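Local coordinates for DSBA-like thioredoxin domain-containing protein (Pseudomonas aeruginosa PAO1, PDB 5HFI), which probably acts as a cytosolic thiol-disulfide oxidoreductase of the DsbA-like thioredoxin family, and is seen here joined to glutathione through a mixed disulfide, at residues L7-C20 with L175-R187. Sequence-based numbering, arbitrary orientation.
Sequences LTLHYLYDPLCGWC and LGAAGFPTFALER. With GSH (glutathione), chain B.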
ATOM      1  N   LEU A   7      16.050   8.598 -12.290  1.00 35.20           N
ATOM      2  CA  LEU A   7      15.239   9.150 -11.213  1.00 29.98           C
ATOM      3  C   LEU A   7      14.233   8.118 -10.717  1.00 27.66           C
ATOM      4  O   LEU A   7      13.431   7.598 -11.494  1.00 26.96           O
ATOM      5  CB  LEU A   7      14.520  10.419 -11.678  1.00 31.07           C
ATOM      6  CG  LEU A   7      13.874  11.247 -10.567  1.00 40.10           C
ATOM      7  CD1 LEU A   7      14.926  11.682  -9.580  1.00 44.78           C
ATOM      8  CD2 LEU A   7      13.167  12.459 -11.134  1.00 44.76           C
ATOM      9  N   THR A   8      14.281   7.823  -9.419  1.00 19.61           N
ATOM     10  CA  THR A   8      13.490   6.755  -8.825  1.00 24.35           C
ATOM     11  C   THR A   8      12.700   7.289  -7.638  1.00 22.10           C
ATOM     12  O   THR A   8      13.261   7.952  -6.760  1.00 20.81           O
ATOM     13  CB  THR A   8      14.384   5.593  -8.377  1.00 25.94           C
ATOM     14  OG1 THR A   8      15.033   5.019  -9.520  1.00 33.48           O
ATOM     15  CG2 THR A   8      13.563   4.531  -7.681  1.00 20.65           C
ATOM     16  N   LEU A   9      11.404   6.995  -7.616  1.00 20.59           N
ATOM     17  CA  LEU A   9      10.535   7.360  -6.507  1.00 14.00           C
ATOM     18  C   LEU A   9      10.327   6.136  -5.625  1.00 13.80           C
ATOM     19  O   LEU A   9       9.737   5.143  -6.063  1.00 18.56           O
ATOM     20  CB  LEU A   9       9.191   7.890  -7.006  1.00 16.83           C
ATOM     21  CG  LEU A   9       8.201   8.260  -5.900  1.00 15.06           C
ATOM     22  CD1 LEU A   9       8.686   9.485  -5.136  1.00 16.82           C
ATOM     23  CD2 LEU A   9       6.810   8.491  -6.467  1.00 14.60           C
ATOM     24  N   HIS A  10      10.816   6.207  -4.393  1.00 14.58           N
ATOM     25  CA  HIS A  10      10.638   5.129  -3.434  1.00 12.02           C
ATOM     26  C   HIS A  10       9.400   5.407  -2.595  1.00 12.16           C
ATOM     27  O   HIS A  10       9.225   6.520  -2.088  1.00 12.44           O
ATOM     28  CB  HIS A  10      11.870   4.990  -2.542  1.00 12.77           C
ATOM     29  CG  HIS A  10      13.124   4.660  -3.293  1.00 19.68           C
ATOM     30  ND1 HIS A  10      13.550   3.365  -3.497  1.00 23.50           N
ATOM     31  CD2 HIS A  10      14.050   5.455  -3.882  1.00 19.66           C
ATOM     32  CE1 HIS A  10      14.678   3.374  -4.184  1.00 23.83           C
ATOM     33  NE2 HIS A  10      15.005   4.630  -4.429  1.00 25.19           N
ATOM     34  N   TYR A  11       8.540   4.400  -2.458  1.00 10.33           N
ATOM     35  CA  TYR A  11       7.290   4.522  -1.713  1.00 11.60           C
ATOM     36  C   TYR A  11       7.305   3.515  -0.570  1.00  9.34           C
ATOM     37  O   TYR A  11       7.230   2.304  -0.802  1.00 10.88           O
ATOM     38  CB  TYR A  11       6.084   4.304  -2.627  1.00 12.13           C
ATOM     39  CG  TYR A  11       4.741   4.377  -1.924  1.00 13.28           C
ATOM     40  CD1 TYR A  11       3.693   3.550  -2.306  1.00 10.95           C
ATOM     41  CD2 TYR A  11       4.522   5.271  -0.883  1.00 14.54           C
ATOM     42  CE1 TYR A  11       2.463   3.611  -1.675  1.00 11.02           C
ATOM     43  CE2 TYR A  11       3.292   5.337  -0.244  1.00 17.49           C
ATOM     44  CZ  TYR A  11       2.269   4.503  -0.646  1.00 14.35           C
ATOM     45  OH  TYR A  11       1.045   4.557  -0.021  1.00 12.13           O
ATOM     46  N   LEU A  12       7.417   4.019   0.657  1.00  9.41           N
ATOM     47  CA  LEU A  12       7.293   3.204   1.860  1.00  9.52           C
ATOM     48  C   LEU A  12       5.834   3.205   2.298  1.00  8.91           C
ATOM     49  O   LEU A  12       5.274   4.263   2.610  1.00 10.23           O
ATOM     50  CB  LEU A  12       8.192   3.743   2.972  1.00 12.56           C
ATOM     51  CG  LEU A  12       9.682   3.416   2.872  1.00 17.76           C
ATOM     52  CD1 LEU A  12      10.508   4.471   3.590  1.00 20.96           C
ATOM     53  CD2 LEU A  12       9.949   2.036   3.459  1.00 17.51           C
ATOM     54  N   TYR A  13       5.224   2.022   2.335  1.00 10.33           N
ATOM     55  CA  TYR A  13       3.790   1.893   2.528  1.00 11.29           C
ATOM     56  C   TYR A  13       3.500   0.757   3.499  1.00 10.25           C
ATOM     57  O   TYR A  13       4.377  -0.037   3.850  1.00  9.37           O
ATOM     58  CB  TYR A  13       3.075   1.611   1.202  1.00  9.48           C
ATOM     59  CG  TYR A  13       3.323   0.198   0.719  1.00  9.59           C
ATOM     60  CD1 TYR A  13       2.409  -0.818   0.982  1.00 11.61           C
ATOM     61  CD2 TYR A  13       4.481  -0.129   0.028  1.00 11.19           C
ATOM     62  CE1 TYR A  13       2.637  -2.110   0.568  1.00 13.44           C
ATOM     63  CE2 TYR A  13       4.716  -1.421  -0.400  1.00  9.14           C
ATOM     64  CZ  TYR A  13       3.789  -2.409  -0.124  1.00 13.01           C
ATOM     65  OH  TYR A  13       4.014  -3.697  -0.539  1.00 12.61           O
ATOM     66  N   ASP A  14       2.233   0.677   3.912  1.00 10.60           N
ATOM     67  CA  ASP A  14       1.708  -0.530   4.517  1.00 11.13           C
ATOM     68  C   ASP A  14       0.266  -0.679   4.061  1.00 11.29           C
ATOM     69  O   ASP A  14      -0.493   0.307   4.096  1.00 13.89           O
ATOM     70  CB  ASP A  14       1.763  -0.523   6.038  1.00 13.43           C
ATOM     71  CG  ASP A  14       1.403  -1.862   6.627  1.00 18.15           C
ATOM     72  OD1 ASP A  14       0.205  -2.088   6.906  1.00 14.53           O
ATOM     73  OD2 ASP A  14       2.320  -2.700   6.768  1.00 19.02           O
ATOM     74  N   PRO A  15      -0.146  -1.873   3.637  1.00 11.42           N
ATOM     75  CA  PRO A  15      -1.507  -2.031   3.102  1.00 10.40           C
ATOM     76  C   PRO A  15      -2.614  -1.713   4.097  1.00 12.81           C
ATOM     77  O   PRO A  15      -3.724  -1.380   3.669  1.00 13.14           O
ATOM     78  CB  PRO A  15      -1.557  -3.505   2.667  1.00 15.77           C
ATOM     79  CG  PRO A  15      -0.136  -3.962   2.624  1.00 15.51           C
ATOM     80  CD  PRO A  15       0.607  -3.138   3.622  1.00 13.21           C
ATOM     81  N   LEU A  16      -2.353  -1.787   5.402  1.00 12.26           N
ATOM     82  CA  LEU A  16      -3.372  -1.511   6.407  1.00 10.53           C
ATOM     83  C   LEU A  16      -3.257  -0.111   6.998  1.00 16.46           C
ATOM     84  O   LEU A  16      -3.917   0.186   8.002  1.00 16.88           O
ATOM     85  CB  LEU A  16      -3.315  -2.560   7.518  1.00 11.68           C
ATOM     86  CG  LEU A  16      -3.774  -3.951   7.061  1.00 16.09           C
ATOM     87  CD1 LEU A  16      -3.288  -5.033   8.002  1.00 23.03           C
ATOM     88  CD2 LEU A  16      -5.281  -4.004   6.943  1.00 17.15           C
ATOM     89  N   CYS A  17      -2.434   0.747   6.404  1.00 12.62           N
ATOM     90  CA  CYS A  17      -2.300   2.130   6.838  1.00 13.89           C
ATOM     91  C   CYS A  17      -3.325   2.980   6.097  1.00 13.31           C
ATOM     92  O   CYS A  17      -3.298   3.058   4.863  1.00 12.89           O
ATOM     93  CB  CYS A  17      -0.884   2.640   6.577  1.00 13.85           C
ATOM     94  SG  CYS A  17      -0.681   4.405   6.874  1.00 20.91           S
ATOM     95  N   GLY A  18      -4.237   3.601   6.849  1.00 15.77           N
ATOM     96  CA  GLY A  18      -5.279   4.397   6.219  1.00 13.97           C
ATOM     97  C   GLY A  18      -4.726   5.547   5.401  1.00 12.26           C
ATOM     98  O   GLY A  18      -5.255   5.879   4.337  1.00 13.07           O
ATOM     99  N   TRP A  19      -3.651   6.173   5.880  1.00 12.65           N
ATOM    100  CA  TRP A  19      -3.083   7.291   5.140  1.00 15.34           C
ATOM    101  C   TRP A  19      -2.418   6.832   3.849  1.00 13.02           C
ATOM    102  O   TRP A  19      -2.357   7.600   2.884  1.00 11.77           O
ATOM    103  CB  TRP A  19      -2.105   8.063   6.022  1.00 12.90           C
ATOM    104  CG  TRP A  19      -2.815   8.964   6.973  1.00 19.39           C
ATOM    105  CD1 TRP A  19      -2.908   8.824   8.326  1.00 23.94           C
ATOM    106  CD2 TRP A  19      -3.563  10.137   6.636  1.00 25.42           C
ATOM    107  NE1 TRP A  19      -3.659   9.847   8.855  1.00 31.88           N
ATOM    108  CE2 TRP A  19      -4.072  10.666   7.837  1.00 32.89           C
ATOM    109  CE3 TRP A  19      -3.846  10.795   5.434  1.00 24.26           C
ATOM    110  CZ2 TRP A  19      -4.848  11.823   7.873  1.00 33.72           C
ATOM    111  CZ3 TRP A  19      -4.618  11.944   5.472  1.00 26.60           C
ATOM    112  CH2 TRP A  19      -5.110  12.445   6.682  1.00 30.20           C
ATOM    113  N   CYS A  20      -1.921   5.593   3.803  1.00  9.65           N
ATOM    114  CA  CYS A  20      -1.435   5.060   2.535  1.00  9.93           C
ATOM    115  C   CYS A  20      -2.572   4.928   1.533  1.00 10.04           C
ATOM    116  O   CYS A  20      -2.403   5.238   0.349  1.00  9.62           O
ATOM    117  CB  CYS A  20      -0.745   3.715   2.749  1.00 10.01           C
ATOM    118  SG  CYS A  20       0.863   3.866   3.549  1.00 14.32           S
ATOM    119  N   LEU A 175      16.448   7.260   6.802  1.00 17.56           N
ATOM    120  CA  LEU A 175      15.758   8.491   6.442  1.00 18.27           C
ATOM    121  C   LEU A 175      15.138   9.193   7.640  1.00 18.49           C
ATOM    122  O   LEU A 175      14.566  10.277   7.476  1.00 18.97           O
ATOM    123  CB  LEU A 175      14.671   8.201   5.401  1.00 14.09           C
ATOM    124  CG  LEU A 175      15.159   7.574   4.092  1.00 20.37           C
ATOM    125  CD1 LEU A 175      13.993   7.260   3.166  1.00 19.79           C
ATOM    126  CD2 LEU A 175      16.171   8.485   3.405  1.00 17.72           C
ATOM    127  N   GLY A 176      15.242   8.613   8.834  1.00 16.59           N
ATOM    128  CA  GLY A 176      14.533   9.153   9.977  1.00 17.46           C
ATOM    129  C   GLY A 176      13.030   9.123   9.835  1.00 20.14           C
ATOM    130  O   GLY A 176      12.331   9.845  10.551  1.00 22.04           O
ATOM    131  N   ALA A 177      12.508   8.300   8.927  1.00 19.74           N
ATOM    132  CA  ALA A 177      11.075   8.275   8.666  1.00 23.57           C
ATOM    133  C   ALA A 177      10.340   7.600   9.815  1.00 27.95           C
ATOM    134  O   ALA A 177      10.694   6.492  10.230  1.00 30.23           O
ATOM    135  CB  ALA A 177      10.788   7.551   7.351  1.00 25.66           C
ATOM    136  N   ALA A 178       9.310   8.271  10.327  1.00 28.84           N
ATOM    137  CA  ALA A 178       8.547   7.755  11.456  1.00 35.14           C
ATOM    138  C   ALA A 178       7.468   6.761  11.043  1.00 32.97           C
ATOM    139  O   ALA A 178       7.085   5.907  11.851  1.00 29.36           O
ATOM    140  CB  ALA A 178       7.905   8.911  12.230  1.00 38.24           C
ATOM    141  N   GLY A 179       6.967   6.844   9.814  1.00 28.77           N
ATOM    142  CA  GLY A 179       5.916   5.939   9.395  1.00 21.19           C
ATOM    143  C   GLY A 179       5.516   6.048   7.939  1.00 16.76           C
ATOM    144  O   GLY A 179       6.321   6.427   7.082  1.00 17.09           O
ATOM    145  N   PHE A 180       4.262   5.713   7.660  1.00 14.24           N
ATOM    146  CA  PHE A 180       3.747   5.653   6.297  1.00 14.50           C
ATOM    147  C   PHE A 180       2.552   6.587   6.144  1.00 14.24           C
ATOM    148  O   PHE A 180       1.809   6.794   7.099  1.00 15.06           O
ATOM    149  CB  PHE A 180       3.336   4.225   5.948  1.00 16.02           C
ATOM    150  CG  PHE A 180       4.144   3.175   6.644  1.00 20.06           C
ATOM    151  CD1 PHE A 180       3.684   2.600   7.815  1.00 19.72           C
ATOM    152  CD2 PHE A 180       5.359   2.762   6.131  1.00 20.57           C
ATOM    153  CE1 PHE A 180       4.423   1.639   8.464  1.00 20.59           C
ATOM    154  CE2 PHE A 180       6.103   1.794   6.777  1.00 18.76           C
ATOM    155  CZ  PHE A 180       5.633   1.235   7.945  1.00 18.71           C
ATOM    156  N   PRO A 181       2.347   7.138   4.941  1.00 14.50           N
ATOM    157  CA  PRO A 181       3.145   7.007   3.718  1.00 12.75           C
ATOM    158  C   PRO A 181       4.435   7.813   3.779  1.00 15.01           C
ATOM    159  O   PRO A 181       4.459   8.854   4.429  1.00 17.84           O
ATOM    160  CB  PRO A 181       2.228   7.579   2.635  1.00 14.76           C
ATOM    161  CG  PRO A 181       1.306   8.478   3.360  1.00 13.49           C
ATOM    162  CD  PRO A 181       1.099   7.875   4.704  1.00 14.17           C
ATOM    163  N   THR A 182       5.483   7.341   3.108  1.00 11.85           N
ATOM    164  CA  THR A 182       6.712   8.111   2.947  1.00 14.22           C
ATOM    165  C   THR A 182       7.197   7.951   1.516  1.00 14.93           C
ATOM    166  O   THR A 182       7.370   6.824   1.041  1.00 10.82           O
ATOM    167  CB  THR A 182       7.796   7.665   3.935  1.00 14.47           C
ATOM    168  OG1 THR A 182       7.370   7.933   5.279  1.00 16.94           O
ATOM    169  CG2 THR A 182       9.101   8.404   3.669  1.00 16.99           C
ATOM    170  N   PHE A 183       7.398   9.073   0.830  1.00 10.78           N
ATOM    171  CA  PHE A 183       7.936   9.098  -0.523  1.00 14.03           C
ATOM    172  C   PHE A 183       9.329   9.712  -0.506  1.00 14.18           C
ATOM    173  O   PHE A 183       9.553  10.744   0.134  1.00 15.64           O
ATOM    174  CB  PHE A 183       7.043   9.907  -1.470  1.00 11.84           C
ATOM    175  CG  PHE A 183       5.777   9.206  -1.875  1.00 11.65           C
ATOM    176  CD1 PHE A 183       5.786   8.269  -2.893  1.00 14.59           C
ATOM    177  CD2 PHE A 183       4.573   9.507  -1.259  1.00 17.17           C
ATOM    178  CE1 PHE A 183       4.619   7.631  -3.282  1.00 19.13           C
ATOM    179  CE2 PHE A 183       3.401   8.872  -1.645  1.00 14.13           C
ATOM    180  CZ  PHE A 183       3.427   7.934  -2.656  1.00 15.04           C
ATOM    181  N   ALA A 184      10.258   9.085  -1.221  1.00 12.38           N
ATOM    182  CA  ALA A 184      11.619   9.597  -1.316  1.00 14.66           C
ATOM    183  C   ALA A 184      12.087   9.502  -2.758  1.00 18.43           C
ATOM    184  O   ALA A 184      11.922   8.461  -3.399  1.00 18.01           O
ATOM    185  CB  ALA A 184      12.572   8.832  -0.391  1.00 14.52           C
ATOM    186  N   LEU A 185      12.664  10.588  -3.261  1.00 15.01           N
ATOM    187  CA  LEU A 185      13.134  10.670  -4.636  1.00 16.46           C
ATOM    188  C   LEU A 185      14.637  10.431  -4.669  1.00 23.76           C
ATOM    189  O   LEU A 185      15.386  11.064  -3.917  1.00 20.44           O
ATOM    190  CB  LEU A 185      12.795  12.038  -5.233  1.00 23.46           C
ATOM    191  CG  LEU A 185      12.583  12.164  -6.741  1.00 29.45           C
ATOM    192  CD1 LEU A 185      11.567  11.148  -7.234  1.00 24.96           C
ATOM    193  CD2 LEU A 185      12.133  13.577  -7.083  1.00 29.61           C
ATOM    194  N   GLU A 186      15.078   9.516  -5.529  1.00 18.39           N
ATOM    195  CA  GLU A 186      16.494   9.203  -5.676  1.00 20.79           C
ATOM    196  C   GLU A 186      17.000   9.712  -7.017  1.00 24.19           C
ATOM    197  O   GLU A 186      16.448   9.364  -8.066  1.00 28.48           O
ATOM    198  CB  GLU A 186      16.762   7.701  -5.559  1.00 28.66           C
ATOM    199  CG  GLU A 186      18.249   7.372  -5.643  1.00 38.43           C
ATOM    200  CD  GLU A 186      18.545   5.889  -5.555  1.00 46.53           C
ATOM    201  OE1 GLU A 186      17.676   5.080  -5.943  1.00 45.35           O
ATOM    202  OE2 GLU A 186      19.654   5.533  -5.101  1.00 54.01           O
ATOM    203  N   ARG A 187      18.055  10.520  -6.976  1.00 29.11           N
ATOM    204  CA  ARG A 187      18.659  11.067  -8.185  1.00 29.58           C
ATOM    205  C   ARG A 187      20.033  10.457  -8.431  1.00 34.24           C
ATOM    206  O   ARG A 187      20.999  10.792  -7.745  1.00 38.03           O
ATOM    207  CB  ARG A 187      18.770  12.589  -8.087  1.00 37.53           C
ATOM    208  CG  ARG A 187      17.452  13.287  -7.813  1.00 43.11           C
ATOM    209  CD  ARG A 187      17.650  14.725  -7.363  1.00 49.45           C
ATOM    210  NE  ARG A 187      16.495  15.555  -7.697  1.00 50.87           N
ATOM    211  CZ  ARG A 187      15.463  15.760  -6.887  1.00 47.58           C
ATOM    212  NH1 ARG A 187      15.434  15.190  -5.689  1.00 41.00           N
ATOM    213  NH2 ARG A 187      14.455  16.531  -7.276  1.00 47.19           N
TER
HETATM  214  N1  GSH B 301       0.475  11.134   6.787  1.00 32.11           N
HETATM  215  CA1 GSH B 301      -0.357  11.433   7.940  1.00 34.30           C
HETATM  216  C1  GSH B 301      -0.331  12.933   8.224  1.00 43.77           C
HETATM  217  O11 GSH B 301      -0.259  13.346   9.411  1.00 46.49           O
HETATM  218  O12 GSH B 301      -0.383  13.756   7.271  1.00 48.65           O
HETATM  219  CB1 GSH B 301       0.173  10.674   9.154  1.00 29.61           C
HETATM  220  CG1 GSH B 301       0.739   9.338   8.686  1.00 33.43           C
HETATM  221  CD1 GSH B 301       0.575   8.282   9.777  1.00 32.10           C
HETATM  222  OE1 GSH B 301       0.352   8.608  10.895  1.00 34.75           O
HETATM  223  N2  GSH B 301       0.688   6.877   9.434  1.00 26.75           N
HETATM  224  CA2 GSH B 301       0.540   5.864  10.462  1.00 25.77           C
HETATM  225  C2  GSH B 301       1.912   5.640  11.099  1.00 27.11           C
HETATM  226  O2  GSH B 301       2.814   5.238  10.440  1.00 21.67           O
HETATM  227  CB2 GSH B 301       0.033   4.559   9.845  1.00 28.35           C
HETATM  228  SG2 GSH B 301      -1.363   4.855   8.713  1.00 33.81           S
HETATM  229  N3  GSH B 301       2.118   5.930  12.506  1.00 35.66           N
HETATM  230  CA3 GSH B 301       3.422   5.727  13.112  1.00 39.97           C
HETATM  231  C3  GSH B 301       3.764   4.240  13.119  1.00 44.37           C
HETATM  232  O31 GSH B 301       4.894   3.853  12.719  1.00 49.23           O
HETATM  233  O32 GSH B 301       2.917   3.403  13.524  1.00 46.51           O
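Thr8, His10 and Leu12 pair with Glu186, Ala184 and Thr182, each couple exchanging two backbone hydrogen bonds, which joins strands 8-13 and 182-186 antiparallel in the middle of the sheet; strand 37-42 continues it beyond 8-13. On the face bearing Tyr11 and Phe183, their rings form an offset stack, centroids 4.4 Å apart and planes at 8°. Tyr11 swings CG away from its own N (chi1 178°) while Phe183 keeps CG near its N (chi1 -75°), which puts Phe183 CZ over the rim of the tyrosine ring. Pro181 CB meets the Tyr11 edge at CE2 (3.8 Å), and Leu9 CD2 packs on Phe183 CD1 (3.7 Å). On the other face, His10 NE2 donates in its ring plane to Glu186 OE1 (3.1 Å), approaching from above the carboxylate plane; ND1 bonds to His41, so both ring nitrogens are engaged.

Past the strands, the Phe180 ring lies against the backbone of Tyr13 and takes Asp14 CB over one face. Cys20 SG touches Phe180 CB (3.5 Å) and accepts the Asp14 N-H, while Trp19 CB abuts Pro181 CD (3.5 Å). Cys17 SG is bonded to glutathione SG2 (2.0 Å). Phe180 N donates to glutathione O2, and Phe180 O accepts from glutathione N2 (2.6 Å), pairing the ligand backbone like an added strand; glutathione CA1 sits over the Trp19 ring. The CxxC of Cys17 and Cys20 at the start of helix 18-22, facing the cis Phe180-Pro181 peptide bond, is the hallmark of the thioredoxin-fold active site.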